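Local coordinates for protein pyroglutatmate porin OpdO (Pseudomonas aeruginosa, PDB 3SZV) that forms a beta-barrel channel in the bacterial outer membrane and probably admits small carboxylates such as pyroglutamate, at residues G371-A377 and E389-S395; L19-A25 and R57-S63; T160-L166 and F192-D198; L296-I300 and R311-L315. All blocks are in the same frame, centred on the assembly; numbering follows the deposited sequence. Where two conformers were deposited one is given.

Interaction 1: residues G371-A377 and E389-S395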
# COMPACT_ATOMS: atom_id res chain seq x y z
N GLY A 371 -3.10 -8.80 18.56
CA GLY A 371 -3.99 -9.16 17.47
C GLY A 371 -3.54 -10.39 16.73
O GLY A 371 -2.35 -10.65 16.59
N VAL A 372 -4.51 -11.17 16.25
CA VAL A 372 -4.22 -12.31 15.40
C VAL A 372 -5.07 -12.21 14.15
O VAL A 372 -6.25 -11.88 14.22
CB VAL A 372 -4.50 -13.64 16.12
CG1 VAL A 372 -5.95 -13.72 16.55
CG2 VAL A 372 -4.12 -14.82 15.24
N LYS A 373 -4.47 -12.47 13.00
CA LYS A 373 -5.18 -12.45 11.73
C LYS A 373 -4.79 -13.66 10.91
O LYS A 373 -3.60 -13.95 10.73
CB LYS A 373 -4.86 -11.17 10.95
CG LYS A 373 -5.59 -11.11 9.60
CD LYS A 373 -5.35 -9.80 8.87
CE LYS A 373 -6.12 -8.68 9.53
NZ LYS A 373 -7.53 -9.11 9.76
N TRP A 374 -5.80 -14.37 10.42
CA TRP A 374 -5.61 -15.48 9.50
C TRP A 374 -6.13 -15.07 8.12
O TRP A 374 -7.28 -14.67 7.97
CB TRP A 374 -6.33 -16.73 10.02
CG TRP A 374 -6.45 -17.86 9.03
CD1 TRP A 374 -5.46 -18.38 8.25
CD2 TRP A 374 -7.64 -18.60 8.72
NE1 TRP A 374 -5.95 -19.40 7.47
CE2 TRP A 374 -7.29 -19.56 7.74
CE3 TRP A 374 -8.96 -18.56 9.17
CZ2 TRP A 374 -8.21 -20.46 7.21
CZ3 TRP A 374 -9.88 -19.45 8.64
CH2 TRP A 374 -9.50 -20.39 7.67
N ARG A 375 -5.26 -15.14 7.12
CA ARG A 375 -5.62 -14.79 5.75
C ARG A 375 -5.46 -16.01 4.86
O ARG A 375 -4.35 -16.52 4.69
CB ARG A 375 -4.74 -13.65 5.23
CG ARG A 375 -4.69 -12.44 6.17
CD ARG A 375 -3.91 -11.28 5.55
NE ARG A 375 -4.56 -10.81 4.33
CZ ARG A 375 -3.94 -10.29 3.28
NH1 ARG A 375 -2.61 -10.17 3.27
NH2 ARG A 375 -4.64 -9.92 2.21
N ASN A 376 -6.56 -16.48 4.29
CA ASN A 376 -6.54 -17.68 3.48
C ASN A 376 -6.91 -17.32 2.05
O ASN A 376 -7.86 -16.58 1.82
CB ASN A 376 -7.52 -18.69 4.08
CG ASN A 376 -7.80 -19.86 3.17
OD1 ASN A 376 -8.90 -19.98 2.63
ND2 ASN A 376 -6.82 -20.74 3.00
N ALA A 377 -6.13 -17.80 1.09
CA ALA A 377 -6.40 -17.51 -0.31
C ALA A 377 -6.28 -18.76 -1.17
O ALA A 377 -5.46 -19.65 -0.89
CB ALA A 377 -5.46 -16.45 -0.82
N GLU A 389 -2.83 -20.44 -0.23
CA GLU A 389 -1.93 -19.73 0.65
C GLU A 389 -2.62 -19.45 1.98
O GLU A 389 -3.78 -19.03 2.02
CB GLU A 389 -1.51 -18.41 -0.01
CG GLU A 389 -0.59 -17.54 0.82
CD GLU A 389 -0.24 -16.27 0.09
OE1 GLU A 389 0.56 -16.32 -0.87
OE2 GLU A 389 -0.78 -15.21 0.45
N ASN A 390 -1.90 -19.70 3.06
CA ASN A 390 -2.37 -19.29 4.37
C ASN A 390 -1.34 -18.38 5.02
O ASN A 390 -0.14 -18.65 4.93
CB ASN A 390 -2.64 -20.51 5.26
CG ASN A 390 -3.90 -21.25 4.84
OD1 ASN A 390 -5.00 -20.90 5.27
ND2 ASN A 390 -3.74 -22.27 4.01
N ARG A 391 -1.81 -17.29 5.62
CA ARG A 391 -0.96 -16.43 6.43
C ARG A 391 -1.54 -16.37 7.83
O ARG A 391 -2.76 -16.31 8.01
CB ARG A 391 -0.88 -15.01 5.86
CG ARG A 391 -0.41 -14.94 4.42
CD ARG A 391 -0.28 -13.52 3.91
NE ARG A 391 -0.05 -13.50 2.47
CZ ARG A 391 0.49 -12.49 1.79
NH1 ARG A 391 0.86 -11.38 2.43
NH2 ARG A 391 0.66 -12.58 0.48
N LEU A 392 -0.67 -16.41 8.82
CA LEU A 392 -1.09 -16.21 10.19
C LEU A 392 -0.18 -15.13 10.75
O LEU A 392 1.04 -15.29 10.76
CB LEU A 392 -0.94 -17.49 11.02
CG LEU A 392 -1.51 -17.39 12.43
CD1 LEU A 392 -2.98 -16.99 12.38
CD2 LEU A 392 -1.34 -18.71 13.17
N ILE A 393 -0.77 -14.03 11.18
CA ILE A 393 0.00 -12.91 11.68
C ILE A 393 -0.43 -12.55 13.10
O ILE A 393 -1.60 -12.26 13.35
CB ILE A 393 -0.16 -11.66 10.78
CG1 ILE A 393 -0.00 -12.04 9.30
CG2 ILE A 393 0.84 -10.58 11.19
CD1 ILE A 393 -1.32 -12.28 8.59
N LEU A 394 0.53 -12.61 14.01
CA LEU A 394 0.32 -12.13 15.38
C LEU A 394 1.03 -10.79 15.50
O LEU A 394 2.19 -10.64 15.09
CB LEU A 394 0.89 -13.11 16.39
CG LEU A 394 0.09 -14.37 16.73
CD1 LEU A 394 -0.39 -15.08 15.48
CD2 LEU A 394 0.93 -15.30 17.58
N SER A 395 0.34 -9.79 16.05
CA SER A 395 0.90 -8.45 16.14
C SER A 395 0.62 -7.83 17.51
O SER A 395 -0.43 -8.05 18.10
CB SER A 395 0.31 -7.56 15.04
OG SER A 395 0.85 -6.24 15.11
O HOH W 1 -0.54 -10.34 5.38
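Strands 371-377 and 389-395 run antiparallel, their axes 4.7 Å apart at an angle of 171°, in unbroken register from Gly371-Ser395 to Ala377-Glu389. Four hydrogen-bonded pairs alternate with three non-hydrogen-bonded ones; Gly371 N to Ser395 O and Ala377 N to Glu389 O, both 2.8 Å, close the ends. On the outer face Val372 CG2 meets Leu394 CD1 at 3.7 Å and Leu392 CD1 at 3.8 Å. Farther along this face Asn390 OD1 accepts two hydrogen bonds, from Trp374 NE1 (2.8 Å) and Asn376 ND2 (2.9 Å). The other face carries the charges: Arg375 NH1 and Arg391 NH1 lie 3.8 Å apart, a like-charge contact. Water 1 lies by both, accepting from Arg375 and, weakly, from Arg391. Arg391 NE forms a salt bridge to Glu389 OE2 (2.7 Å), while Glu389 OE1 pairs with Arg36. A mainly apolar and aromatic face with an Asn pair, opposite one rich in charge, is characteristic of a beta hairpin in a porin barrel wall, the arginines turned to the lumen.

Interaction 2: residues L19-A25 and R57-S63. With C8E ((hydroxyethyloxy)tri(ethyloxy)octane), chain D.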
# COMPACT_ATOMS: atom_id res chain seq x y z
N LEU A 19 12.77 18.92 19.64
CA LEU A 19 12.67 17.67 18.86
C LEU A 19 12.29 16.50 19.75
O LEU A 19 11.48 15.65 19.39
CB LEU A 19 14.00 17.35 18.16
CG LEU A 19 14.12 17.73 16.68
CD1 LEU A 19 14.03 19.23 16.48
CD2 LEU A 19 15.41 17.18 16.08
N VAL A 20 12.91 16.45 20.93
CA VAL A 20 12.67 15.35 21.85
C VAL A 20 11.39 15.56 22.65
O VAL A 20 10.59 14.64 22.81
CB VAL A 20 13.86 15.15 22.80
CG1 VAL A 20 13.48 14.20 23.92
CG2 VAL A 20 15.08 14.66 22.03
N GLU A 21 11.18 16.78 23.12
CA GLU A 21 10.06 17.07 24.01
C GLU A 21 8.72 16.66 23.41
O GLU A 21 7.85 16.13 24.11
CB GLU A 21 10.03 18.56 24.36
CG GLU A 21 8.86 18.97 25.24
CD GLU A 21 9.11 18.70 26.71
OE1 GLU A 21 10.20 18.21 27.05
OE2 GLU A 21 8.20 18.98 27.52
N ASP A 22 8.57 16.90 22.11
CA ASP A 22 7.31 16.64 21.42
C ASP A 22 7.36 15.34 20.63
O ASP A 22 6.49 15.08 19.79
CB ASP A 22 6.97 17.80 20.48
CG ASP A 22 6.69 19.09 21.21
OD1 ASP A 22 6.83 20.17 20.59
OD2 ASP A 22 6.34 19.04 22.41
N SER A 23 8.38 14.52 20.88
CA SER A 23 8.53 13.27 20.16
C SER A 23 7.61 12.17 20.70
O SER A 23 7.10 12.25 21.82
CB SER A 23 9.98 12.79 20.19
OG SER A 23 10.33 12.32 21.48
N HIS A 24 7.42 11.13 19.89
CA HIS A 24 6.71 9.93 20.32
C HIS A 24 7.40 8.73 19.70
O HIS A 24 8.11 8.85 18.71
CB HIS A 24 5.25 9.97 19.89
CG HIS A 24 4.48 11.10 20.51
ND1 HIS A 24 4.18 11.13 21.86
CD2 HIS A 24 3.98 12.24 19.99
CE1 HIS A 24 3.52 12.24 22.13
NE2 HIS A 24 3.38 12.93 21.01
N ALA A 25 7.19 7.57 20.30
CA ALA A 25 7.86 6.36 19.86
C ALA A 25 6.99 5.15 20.16
O ALA A 25 6.21 5.13 21.12
CB ALA A 25 9.23 6.21 20.54
N ARG A 57 9.55 2.64 15.94
CA ARG A 57 9.25 3.88 15.23
C ARG A 57 9.46 5.08 16.15
O ARG A 57 8.90 5.13 17.24
CB ARG A 57 7.80 3.86 14.74
CG ARG A 57 7.50 2.80 13.67
CD ARG A 57 6.00 2.73 13.36
NE ARG A 57 5.68 1.81 12.27
CZ ARG A 57 5.25 0.55 12.43
NH1 ARG A 57 5.09 0.04 13.64
NH2 ARG A 57 4.98 -0.19 11.36
N LEU A 58 10.29 6.03 15.72
CA LEU A 58 10.44 7.28 16.45
C LEU A 58 10.05 8.43 15.54
O LEU A 58 10.49 8.50 14.39
CB LEU A 58 11.87 7.48 16.95
CG LEU A 58 12.08 8.85 17.60
CD1 LEU A 58 12.63 8.73 19.01
CD2 LEU A 58 12.96 9.75 16.74
N GLU A 59 9.20 9.32 16.05
CA GLU A 59 8.84 10.53 15.32
C GLU A 59 9.14 11.74 16.19
O GLU A 59 8.53 11.92 17.25
CB GLU A 59 7.35 10.53 14.97
CG GLU A 59 6.99 9.67 13.78
CD GLU A 59 5.64 10.03 13.20
OE1 GLU A 59 4.80 10.60 13.93
OE2 GLU A 59 5.42 9.76 12.00
N SER A 60 10.09 12.57 15.77
CA SER A 60 10.46 13.73 16.58
C SER A 60 9.39 14.80 16.49
O SER A 60 8.51 14.77 15.62
CB SER A 60 11.80 14.33 16.14
OG SER A 60 11.64 15.14 14.98
N GLY A 61 9.49 15.75 17.42
CA GLY A 61 8.76 16.99 17.28
C GLY A 61 9.49 17.86 16.28
O GLY A 61 10.44 17.41 15.62
N PHE A 62 9.06 19.11 16.17
CA PHE A 62 9.70 20.06 15.26
C PHE A 62 10.30 21.21 16.04
O PHE A 62 9.75 21.66 17.06
CB PHE A 62 8.68 20.63 14.27
CG PHE A 62 8.18 19.64 13.27
CD1 PHE A 62 8.78 19.53 12.01
CD2 PHE A 62 7.13 18.80 13.57
CE1 PHE A 62 8.31 18.60 11.08
CE2 PHE A 62 6.65 17.88 12.66
CZ PHE A 62 7.25 17.78 11.41
N SER A 63 11.44 21.71 15.57
CA SER A 63 11.99 22.94 16.13
C SER A 63 11.04 24.11 15.86
O SER A 63 10.39 24.17 14.80
CB SER A 63 13.38 23.21 15.56
OG SER A 63 13.34 23.29 14.14
C1 C8E D . 17.87 19.42 13.91
C2 C8E D . 16.86 20.53 14.18
C3 C8E D . 17.48 21.68 14.97
C4 C8E D . 17.33 22.99 14.21
C5 C8E D . 16.79 24.12 15.08
C6 C8E D . 17.15 25.47 14.48
C7 C8E D . 16.72 26.61 15.40
C8 C8E D . 15.75 27.56 14.70
O HOH W 2 6.57 19.75 17.56
O HOH W 3 5.75 13.27 17.09
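Three backbone hydrogen bonds tie the segments together. The strand pair His24-Glu59 supplies two, His24 N to Glu59 O (3.0 Å) and Glu59 N to His24 O (2.9 Å); the third, Gly61 N to Leu19 O (2.8 Å), reaches past the strand to the last turn of helix 10-21. Ser23 makes the turn between helix and strand compact: its N (2.9 Å) and its OG (2.7 Å) both donate to Val20 O. Water 2 extends the polar link, donating to Asp22 OD1 (3.1 Å) and accepting from Phe62 N (2.9 Å). The contact thus lies where a helix built partly from the expression tag gives way to the first strand of the barrel, and that strand, 24-38, forms an antiparallel hairpin with 49-59. Strand 24-38 also pairs with the C-terminal strand 387-399, the junction that closes the barrel, and the side chains of Ala25 and Leu58 touch the nearby Trp401. Gly61 lets the chains approach closely: its CA is 3.8 Å from Asp22 CB, and a beta carbon there would clash with that atom. Leu19 covers the outgoing chain, with CD1 3.7 Å from Ser63 N and 4.1 Å from Ser63 CB. A detergent tail lies alongside, its C2 3.9 Å from Leu19 CD1 and its C5 3.6 Å from Ser63 CB.

Interaction 3: residues T160-L166 and F192-D198. With C8E ((hydroxyethyloxy)tri(ethyloxy)octane), chain I; C8E ((hydroxyethyloxy)tri(ethyloxy)octane), chain B.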
# COMPACT_ATOMS: atom_id res chain seq x y z
N THR A 160 -5.02 18.64 -1.73
CA THR A 160 -3.75 18.07 -1.33
C THR A 160 -2.87 17.91 -2.55
O THR A 160 -3.29 17.29 -3.53
CB THR A 160 -3.95 16.70 -0.68
OG1 THR A 160 -4.78 16.86 0.48
CG2 THR A 160 -2.61 16.08 -0.26
N LEU A 161 -1.68 18.49 -2.51
CA LEU A 161 -0.71 18.32 -3.57
C LEU A 161 0.46 17.52 -3.03
O LEU A 161 0.95 17.80 -1.94
CB LEU A 161 -0.21 19.68 -4.08
CG LEU A 161 -1.26 20.61 -4.68
CD1 LEU A 161 -0.66 21.99 -4.89
CD2 LEU A 161 -1.77 20.02 -5.98
N ARG A 162 0.87 16.49 -3.76
CA ARG A 162 2.00 15.68 -3.34
C ARG A 162 2.97 15.49 -4.48
O ARG A 162 2.59 15.53 -5.65
CB ARG A 162 1.54 14.32 -2.83
CG ARG A 162 0.92 14.36 -1.44
CD ARG A 162 0.41 12.98 -1.03
NE ARG A 162 -0.69 12.56 -1.90
CZ ARG A 162 -1.14 11.31 -1.97
NH1 ARG A 162 -0.56 10.35 -1.25
NH2 ARG A 162 -2.17 11.03 -2.78
N GLY A 163 4.23 15.30 -4.14
CA GLY A 163 5.21 14.96 -5.15
C GLY A 163 6.35 14.21 -4.50
O GLY A 163 6.60 14.37 -3.30
N ALA A 164 7.04 13.39 -5.28
CA ALA A 164 8.18 12.67 -4.75
C ALA A 164 9.22 12.42 -5.82
O ALA A 164 8.90 12.31 -7.02
CB ALA A 164 7.73 11.33 -4.14
N HIS A 165 10.47 12.35 -5.36
CA HIS A 165 11.57 11.82 -6.14
C HIS A 165 12.15 10.66 -5.34
O HIS A 165 12.65 10.87 -4.24
CB HIS A 165 12.64 12.87 -6.38
CG HIS A 165 13.89 12.31 -6.98
ND1 HIS A 165 13.98 11.95 -8.30
CD2 HIS A 165 15.09 12.01 -6.42
CE1 HIS A 165 15.19 11.47 -8.54
NE2 HIS A 165 15.88 11.49 -7.42
N LEU A 166 12.07 9.45 -5.90
CA LEU A 166 12.56 8.25 -5.23
C LEU A 166 13.71 7.70 -6.03
O LEU A 166 13.67 7.72 -7.27
CB LEU A 166 11.47 7.18 -5.14
CG LEU A 166 10.09 7.61 -4.66
CD1 LEU A 166 9.11 6.44 -4.70
CD2 LEU A 166 10.16 8.25 -3.27
N PHE A 192 12.14 7.31 -9.66
CA PHE A 192 10.71 7.45 -9.80
C PHE A 192 10.30 8.83 -9.35
O PHE A 192 10.60 9.24 -8.22
CB PHE A 192 9.92 6.40 -9.02
CG PHE A 192 8.45 6.47 -9.31
CD1 PHE A 192 7.58 7.16 -8.46
CD2 PHE A 192 7.94 5.92 -10.47
CE1 PHE A 192 6.23 7.26 -8.76
CE2 PHE A 192 6.60 6.01 -10.78
CZ PHE A 192 5.74 6.69 -9.91
N ASP A 193 9.63 9.56 -10.24
CA ASP A 193 9.19 10.90 -9.94
C ASP A 193 7.69 11.00 -10.18
O ASP A 193 7.18 10.48 -11.17
CB ASP A 193 9.90 11.91 -10.85
CG ASP A 193 11.38 11.96 -10.60
OD1 ASP A 193 11.77 12.54 -9.57
OD2 ASP A 193 12.16 11.44 -11.42
N PHE A 194 6.97 11.66 -9.29
CA PHE A 194 5.56 11.93 -9.55
C PHE A 194 5.12 13.21 -8.87
O PHE A 194 5.76 13.70 -7.93
CB PHE A 194 4.66 10.77 -9.09
CG PHE A 194 4.22 10.88 -7.64
CD1 PHE A 194 3.02 11.51 -7.31
CD2 PHE A 194 4.99 10.35 -6.61
CE1 PHE A 194 2.60 11.62 -5.99
CE2 PHE A 194 4.58 10.47 -5.28
CZ PHE A 194 3.37 11.10 -4.97
N ALA A 195 4.04 13.77 -9.38
CA ALA A 195 3.32 14.82 -8.68
C ALA A 195 1.85 14.57 -8.89
O ALA A 195 1.44 13.99 -9.91
CB ALA A 195 3.72 16.20 -9.18
N GLY A 196 1.03 14.99 -7.95
CA GLY A 196 -0.39 14.74 -8.07
C GLY A 196 -1.21 15.59 -7.13
O GLY A 196 -0.71 16.09 -6.10
N GLY A 197 -2.47 15.77 -7.48
CA GLY A 197 -3.40 16.52 -6.67
C GLY A 197 -4.65 15.72 -6.38
O GLY A 197 -5.14 14.98 -7.25
N ASP A 198 -5.17 15.88 -5.16
CA ASP A 198 -6.45 15.31 -4.77
C ASP A 198 -7.29 16.48 -4.31
O ASP A 198 -6.94 17.18 -3.35
CB ASP A 198 -6.26 14.30 -3.64
CG ASP A 198 -5.22 13.25 -3.97
OD1 ASP A 198 -5.41 12.50 -4.95
OD2 ASP A 198 -4.22 13.17 -3.21
C4 C8E I . 1.96 9.49 -18.63
C5 C8E I . 2.88 10.69 -18.41
C6 C8E I . 3.57 10.56 -17.05
C7 C8E I . 5.00 11.07 -17.09
C8 C8E I . 5.09 12.59 -17.11
O9 C8E I . 6.22 13.00 -16.36
C10 C8E I . 6.11 12.70 -14.98
C11 C8E I . 6.32 14.03 -14.27
O12 C8E I . 6.15 13.97 -12.87
C13 C8E I . 6.81 15.06 -12.27
C14 C8E I . 7.36 14.71 -10.90
O15 C8E I . 7.73 15.90 -10.25
C16 C8E I . 8.81 15.74 -9.35
C17 C8E I . 8.27 15.81 -7.92
O18 C8E I . 9.32 15.83 -6.97
C19 C8E I . 9.17 16.86 -6.01
C20 C8E I . 9.25 16.26 -4.60
O21 C8E I . 10.43 16.70 -3.96
C3 C8E B . 3.71 16.05 -13.30
C4 C8E B . 2.78 17.21 -12.93
C5 C8E B . 1.35 16.73 -12.73
C6 C8E B . 0.50 17.81 -12.07
C7 C8E B . -0.44 17.20 -11.04
C8 C8E B . -1.90 17.43 -11.41
O9 C8E B . -2.49 18.28 -10.45
C10 C8E B . -3.84 18.55 -10.73
C11 C8E B . -4.66 17.97 -9.58
O12 C8E B . -5.91 18.61 -9.46
C13 C8E B . -6.88 17.75 -8.91
C14 C8E B . -8.13 17.73 -9.77
O15 C8E B . -8.00 16.66 -10.68
C16 C8E B . -8.60 16.91 -11.93
C17 C8E B . -8.92 15.54 -12.53
O18 C8E B . -10.27 15.20 -12.30
C19 C8E B . -10.64 14.11 -13.13
C20 C8E B . -11.73 13.28 -12.47
O21 C8E B . -12.42 12.58 -13.48
O HOH W 4 -7.68 16.69 -0.57
O HOH W 5 -1.83 14.43 -3.76
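Gly163, Ala195 and Gly197 leave the middle of one face with little side chain, and detergent lies against it. At Gly163-Ala195 the CA atoms come within 4.0 Å, and C17 of one detergent approaches Phe194 O to 3.3 Å; C11 of a second sits 3.5 Å from Gly197 CA, where a beta carbon would clash with it. The same face carries a His-carboxylate hydrogen bond, His165 ND1 to Asp193 OD1 (2.6 Å). On the other face Arg162 NH2 forms a salt bridge with Asp198 OD2 (3.0 Å), and water 5 accepts from Arg162 NE (2.9 Å); Arg162 NH1 and Asp198 OD1 have further partners in Lys130 O and in Ser208 and His210. The Phe194 ring lies face-on over Ala164 N, its CE2 3.5 Å from Ala164 CB. The antiparallel ladder beneath is regular, axes 4.6 Å apart at 174°. Detergent along one face and charged and aromatic side chains on the other are consistent with the membrane-spanning wall of an outer membrane beta-barrel.

Interaction 4: residues L296-I300 and R311-L315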
# COMPACT_ATOMS: atom_id res chain seq x y z
N LEU A 296 -4.95 -0.85 -8.01
CA LEU A 296 -6.00 -1.51 -8.79
C LEU A 296 -7.12 -1.95 -7.88
O LEU A 296 -6.86 -2.50 -6.81
CB LEU A 296 -5.43 -2.73 -9.52
CG LEU A 296 -4.42 -2.40 -10.63
CD1 LEU A 296 -3.74 -3.68 -11.09
CD2 LEU A 296 -5.10 -1.67 -11.81
N VAL A 297 -8.36 -1.70 -8.28
CA VAL A 297 -9.48 -2.04 -7.41
C VAL A 297 -9.57 -3.53 -7.12
O VAL A 297 -10.07 -3.92 -6.06
CB VAL A 297 -10.85 -1.51 -7.94
CG1 VAL A 297 -10.85 0.03 -8.10
CG2 VAL A 297 -11.29 -2.23 -9.24
N ASN A 298 -9.13 -4.38 -8.06
CA ASN A 298 -9.20 -5.82 -7.86
C ASN A 298 -7.87 -6.47 -7.47
O ASN A 298 -7.71 -7.68 -7.58
CB ASN A 298 -9.82 -6.50 -9.10
CG ASN A 298 -11.31 -6.21 -9.25
OD1 ASN A 298 -11.97 -5.68 -8.33
ND2 ASN A 298 -11.87 -6.57 -10.40
N PHE A 299 -6.94 -5.66 -6.97
CA PHE A 299 -5.70 -6.18 -6.38
C PHE A 299 -6.01 -6.67 -4.97
O PHE A 299 -6.46 -5.89 -4.12
CB PHE A 299 -4.63 -5.08 -6.36
CG PHE A 299 -3.48 -5.32 -5.40
CD1 PHE A 299 -2.65 -6.42 -5.55
CD2 PHE A 299 -3.20 -4.40 -4.41
CE1 PHE A 299 -1.57 -6.62 -4.67
CE2 PHE A 299 -2.13 -4.59 -3.54
CZ PHE A 299 -1.32 -5.69 -3.67
N ILE A 300 -5.79 -7.96 -4.75
CA ILE A 300 -6.18 -8.61 -3.51
C ILE A 300 -5.00 -9.39 -2.90
O ILE A 300 -3.85 -8.93 -3.03
CB ILE A 300 -7.47 -9.43 -3.70
CG1 ILE A 300 -7.33 -10.48 -4.81
CG2 ILE A 300 -8.63 -8.50 -4.01
CD1 ILE A 300 -8.45 -11.52 -4.77
N ARG A 311 -10.15 -8.75 -17.91
CA ARG A 311 -11.41 -8.18 -17.41
C ARG A 311 -11.77 -8.95 -16.16
O ARG A 311 -11.72 -10.18 -16.16
CB ARG A 311 -12.50 -8.33 -18.47
CG ARG A 311 -13.90 -8.00 -17.97
CD ARG A 311 -14.93 -8.22 -19.07
NE ARG A 311 -14.89 -9.60 -19.58
CZ ARG A 311 -15.19 -9.95 -20.82
NH1 ARG A 311 -15.56 -9.03 -21.70
NH2 ARG A 311 -15.12 -11.22 -21.19
N SER A 312 -12.13 -8.25 -15.09
CA SER A 312 -12.40 -8.95 -13.85
C SER A 312 -13.49 -8.27 -13.04
O SER A 312 -13.70 -7.06 -13.15
CB SER A 312 -11.12 -9.10 -13.02
OG SER A 312 -10.59 -7.84 -12.63
N TRP A 313 -14.19 -9.06 -12.24
CA TRP A 313 -15.16 -8.52 -11.31
C TRP A 313 -14.90 -9.07 -9.92
O TRP A 313 -14.35 -10.16 -9.76
CB TRP A 313 -16.60 -8.82 -11.77
CG TRP A 313 -16.96 -10.26 -11.87
CD1 TRP A 313 -16.96 -11.03 -13.00
CD2 TRP A 313 -17.41 -11.12 -10.81
NE1 TRP A 313 -17.37 -12.31 -12.71
CE2 TRP A 313 -17.66 -12.39 -11.37
CE3 TRP A 313 -17.63 -10.92 -9.44
CZ2 TRP A 313 -18.10 -13.47 -10.60
CZ3 TRP A 313 -18.07 -11.99 -8.68
CH2 TRP A 313 -18.31 -13.25 -9.27
N GLN A 314 -15.31 -8.29 -8.92
CA GLN A 314 -15.08 -8.62 -7.52
C GLN A 314 -16.36 -8.48 -6.73
O GLN A 314 -17.11 -7.52 -6.92
CB GLN A 314 -14.03 -7.68 -6.89
CG GLN A 314 -13.84 -7.93 -5.38
CD GLN A 314 -12.76 -7.08 -4.70
OE1 GLN A 314 -12.55 -7.23 -3.50
NE2 GLN A 314 -12.11 -6.19 -5.45
N LEU A 315 -16.60 -9.42 -5.81
CA LEU A 315 -17.58 -9.24 -4.76
C LEU A 315 -16.88 -9.45 -3.42
O LEU A 315 -16.12 -10.40 -3.26
CB LEU A 315 -18.78 -10.18 -4.93
CG LEU A 315 -19.74 -9.78 -6.06
CD1 LEU A 315 -20.77 -10.87 -6.34
CD2 LEU A 315 -20.43 -8.45 -5.75
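Two side-chain amides and a hydroxyl hold the loop segment 296-300 to strand 311-315. Asn298, the third residue of a type I beta turn from Leu296 to Phe299, uses both ends of its amide: ND2 donates to Ser312 OG (2.9 Å, nearly linear at 169°), and OD1 accepts from Gln314 NE2 (2.9 Å). Gln314 NE2 also makes a weak bond to Val297 O at 3.1 Å, so this one nitrogen serves a side chain and a backbone carbonyl of the turn. The turn itself is closed by Phe299 N donating to Leu296 O (3.2 Å), and Asn298 N is taken up by Gln278 OE1 on the neighbouring strand 271-281. Ser312 and Gln314, two apart on the strand, both direct CB toward the loop, while Trp313 between them points away, to the surface, where its ring meets Tyr335. The backbone of strand 311-315 bonds to the adjacent barrel strands, with Ser312 pairing with Gln278 and Trp313 with Ser337, so the strand meets the loop through its side chains. Packing adds little: Ile300 CG2 comes no nearer than 4.2 Å to Gln314 OE1. The loop is therefore held to the inner face of the barrel wall by neutral, directional hydrogen bonds in a buried setting, without a salt bridge or strand pairing between the two segments.

In the fold
All four contacts reach one curled antiparallel sheet. Interactions 1 and 3, partly buried strand-to-strand seams of the wall, lie on opposite sides of the chain's centre, their centres 33 Å apart; each has a salt bridge on one face, while the other is mainly apolar with an Asn pair in 1, and glycine- and alanine-containing with a His-Asp bond in 3. Interaction 2, also partly buried but with exposed residues, lies farthest from the chain's centre, bonds mostly through backbone, and is linked to interaction 1 through neighbouring strands 24-38 and 387-399. Interaction 4, the most buried, fastens a loop through side-chain amides; its nearest atoms are about 5 Å from interaction 1, and Gln301, just after its loop segment, bonds to Glu389.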